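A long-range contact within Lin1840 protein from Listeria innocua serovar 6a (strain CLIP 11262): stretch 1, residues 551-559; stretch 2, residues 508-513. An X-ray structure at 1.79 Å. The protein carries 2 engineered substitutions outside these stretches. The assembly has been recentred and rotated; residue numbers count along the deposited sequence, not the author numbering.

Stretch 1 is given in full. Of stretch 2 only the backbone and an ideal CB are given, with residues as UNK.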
# COMPACT_ATOMS: atom_id res chain seq x y z
N SER A 551 7.01 -0.14 19.41
CA SER A 551 6.85 1.11 18.64
C SER A 551 6.40 0.88 17.18
O SER A 551 6.19 1.85 16.38
CB SER A 551 8.16 1.88 18.76
OG SER A 551 9.09 1.25 17.96
N MET A 552 6.21 -0.41 16.83
CA MET A 552 5.66 -0.82 15.55
C MET A 552 4.80 -2.08 15.75
O MET A 552 5.19 -3.01 16.46
CB MET A 552 6.77 -1.01 14.55
CG MET A 552 6.30 -1.09 13.11
SD MET A 552 7.68 -1.17 11.94
CE MET A 552 6.73 -0.92 10.43
N SER A 553 3.68 -2.12 15.05
CA SER A 553 2.71 -3.23 15.15
C SER A 553 3.29 -4.50 14.58
O SER A 553 4.06 -4.46 13.59
CB SER A 553 1.45 -2.82 14.34
OG SER A 553 0.79 -1.72 14.94
N PHE A 554 3.00 -5.63 15.23
CA PHE A 554 3.40 -6.96 14.74
C PHE A 554 2.19 -7.57 14.01
O PHE A 554 1.21 -7.92 14.65
CB PHE A 554 3.85 -7.85 15.91
CG PHE A 554 5.32 -7.68 16.24
CD1 PHE A 554 5.88 -6.44 16.34
CD2 PHE A 554 6.15 -8.78 16.35
CE1 PHE A 554 7.23 -6.27 16.56
CE2 PHE A 554 7.52 -8.64 16.59
CZ PHE A 554 8.03 -7.35 16.73
N PRO A 555 2.27 -7.65 12.64
CA PRO A 555 1.11 -8.19 11.95
C PRO A 555 0.77 -9.62 12.26
O PRO A 555 1.60 -10.47 12.61
CB PRO A 555 1.44 -8.01 10.47
CG PRO A 555 2.54 -6.96 10.43
CD PRO A 555 3.30 -7.26 11.69
N GLN A 556 -0.53 -9.89 12.08
CA GLN A 556 -1.06 -11.26 12.07
C GLN A 556 -0.38 -12.12 11.03
O GLN A 556 -0.02 -13.26 11.29
CB GLN A 556 -2.58 -11.30 11.80
CG GLN A 556 -3.50 -10.64 12.82
CD GLN A 556 -3.64 -11.49 14.10
OE1 GLN A 556 -3.44 -12.73 14.14
NE2 GLN A 556 -4.11 -10.84 15.14
N THR A 557 -0.24 -11.58 9.82
CA THR A 557 0.39 -12.23 8.69
C THR A 557 0.82 -11.13 7.71
O THR A 557 0.35 -9.98 7.84
CB THR A 557 -0.59 -13.19 7.99
OG1 THR A 557 0.07 -14.02 7.03
CG2 THR A 557 -1.78 -12.42 7.40
N THR A 558 1.70 -11.44 6.77
CA THR A 558 2.26 -10.50 5.81
C THR A 558 1.15 -9.68 5.11
O THR A 558 1.26 -8.48 4.92
CB THR A 558 3.13 -11.29 4.75
OG1 THR A 558 4.31 -11.79 5.45
CG2 THR A 558 3.56 -10.41 3.67
N GLY A 559 0.09 -10.38 4.72
CA GLY A 559 -1.00 -9.74 4.02
C GLY A 559 -1.88 -8.79 4.82
O GLY A 559 -2.72 -8.13 4.21
N UNK A 508 13.18 -6.28 12.22
CA UNK A 508 11.81 -5.91 11.72
C UNK A 508 10.79 -6.68 12.50
O UNK A 508 11.09 -7.75 12.98
CB UNK A 508 11.64 -6.19 10.23
N UNK A 509 9.54 -6.13 12.64
CA UNK A 509 8.40 -7.01 12.99
C UNK A 509 8.37 -8.22 12.10
O UNK A 509 8.74 -8.17 10.89
CB UNK A 509 7.07 -6.26 12.88
N UNK A 510 7.99 -9.34 12.70
CA UNK A 510 7.92 -10.62 11.99
C UNK A 510 6.57 -11.24 12.34
O UNK A 510 5.94 -10.84 13.35
CB UNK A 510 9.08 -11.55 12.36
N UNK A 511 6.22 -12.27 11.61
CA UNK A 511 5.07 -13.13 11.99
C UNK A 511 5.47 -14.05 13.18
O UNK A 511 6.26 -15.00 13.04
CB UNK A 511 4.61 -13.97 10.80
N UNK A 512 4.99 -13.71 14.36
CA UNK A 512 5.42 -14.41 15.53
C UNK A 512 4.33 -15.26 16.18
O UNK A 512 4.56 -15.88 17.28
CB UNK A 512 5.96 -13.40 16.54
N UNK A 513 3.12 -15.30 15.59
CA UNK A 513 2.04 -16.03 16.19
C UNK A 513 2.47 -17.52 16.51
O UNK A 513 2.23 -18.03 17.65
CB UNK A 513 0.83 -15.99 15.25

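Position 508 lies at the margin of the contact. Its CA-to-CB bond runs sideways, the ideal CB has nothing of stretch 1 within 5.5 Å, and the extended backbone (phi/psi -150/152) admits almost any residue. The deposited residue is Arg-508, whose side chain leads away and is hydrogen-bonded elsewhere in the structure.

At position 509 CB points toward stretch 1, and the ideal CB lies 3.6 Å from Ser-553 O and 3.7 Å from Phe-554 CD1. The surroundings, formed by the Met-552 thioether, the Phe-554 ring and Pro-555 CD, are largely apolar and close, so a compact nonpolar side chain suits: alanine, valine or proline, the last also compatible with a phi of -49°. The residue is Pro-509. Its CG meets Met-552 SD at 3.6 Å and its CB lies 3.9 Å from Phe-554 CE1, while its CA sits over the face of the aromatic ring, 3.9 Å from the centroid and 18° off the normal, in a CH-pi contact.

Position 510 turns CB away, with Phe-554 CE2 5.4 Å from the ideal CB, so stretch 1 selects little here. It is Leu-510, which contributes mainly its backbone: its O lies 3.6 Å from Phe-554 CD2, and a water links that carbonyl with Pro-555 O.

At position 511 CB is directed sideways, near Gln-556 O and Thr-557 CA. Farther along, the hydroxyls of Thr-557 and Thr-558 and the amide N of Thr-558 gather as potential donors, beyond the reach of a short side chain. A long acceptor fits best, glutamate or glutamine, with the cluster of donors favouring the acid. Glu-511 extends with chi1 m and chi2 t, bringing OE2 to 2.8 Å from Thr-558 OG1 and 2.9 Å from Thr-558 N; both donate hydrogen bonds to it. Its other oxygen, OE1, accepts from a water 2.6 Å away that also contacts Thr-557 OG1 at 2.7 Å.

Position 512 also directs CB sideways, with the ideal CB 4.6 Å from Phe-554 CD2. A modest aliphatic group such as valine, isoleucine or leucine could pack against the ring. Val-512 does so at the ring edge, CG2 lying 4.0 Å from Phe-554 CD2, and its N donates to the water shared by 510 and Pro-555.

Position 513 points CB toward stretch 1, where Gln-556 O lies 4.9 Å from the ideal CB, but with space between; long polar side chains would suit. Lys-513 is fully extended, and a water joins its NZ (2.9 Å) to Gln-556 OE1 (2.7 Å).

Stretch 2 508-513: RPLEVK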
# COMPACT_ATOMS: atom_id res chain seq x y z
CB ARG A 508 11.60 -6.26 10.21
CG ARG A 508 12.00 -7.72 9.89
CD ARG A 508 11.39 -8.31 8.64
NE ARG A 508 11.78 -7.51 7.50
CZ ARG A 508 12.98 -7.59 6.91
NH1 ARG A 508 13.88 -8.43 7.35
NH2 ARG A 508 13.25 -6.85 5.86
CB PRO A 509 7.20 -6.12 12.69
CG PRO A 509 7.74 -4.68 12.93
CD PRO A 509 9.06 -4.78 12.27
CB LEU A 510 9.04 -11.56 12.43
CG LEU A 510 10.41 -11.18 11.87
CD1 LEU A 510 11.42 -11.84 12.78
CD2 LEU A 510 10.57 -11.45 10.37
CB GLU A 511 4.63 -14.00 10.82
CG GLU A 511 4.20 -13.28 9.56
CD GLU A 511 3.66 -14.21 8.47
OE1 GLU A 511 3.41 -15.44 8.73
OE2 GLU A 511 3.49 -13.71 7.33
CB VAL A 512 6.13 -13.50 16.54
CG1 VAL A 512 7.36 -12.85 15.94
CG2 VAL A 512 5.14 -12.52 17.18
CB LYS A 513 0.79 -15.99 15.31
CG LYS A 513 -0.32 -16.97 15.71
CD LYS A 513 -1.59 -16.78 14.84
CE LYS A 513 -2.70 -17.67 15.50
NZ LYS A 513 -3.98 -17.33 14.93
O HOH W 1 3.46 -11.06 14.38
O HOH W 2 1.76 -16.27 11.39
O HOH W 3 1.04 -16.33 8.12
O HOH W 4 2.01 -13.75 13.31
O HOH W 5 -4.42 -14.63 15.73
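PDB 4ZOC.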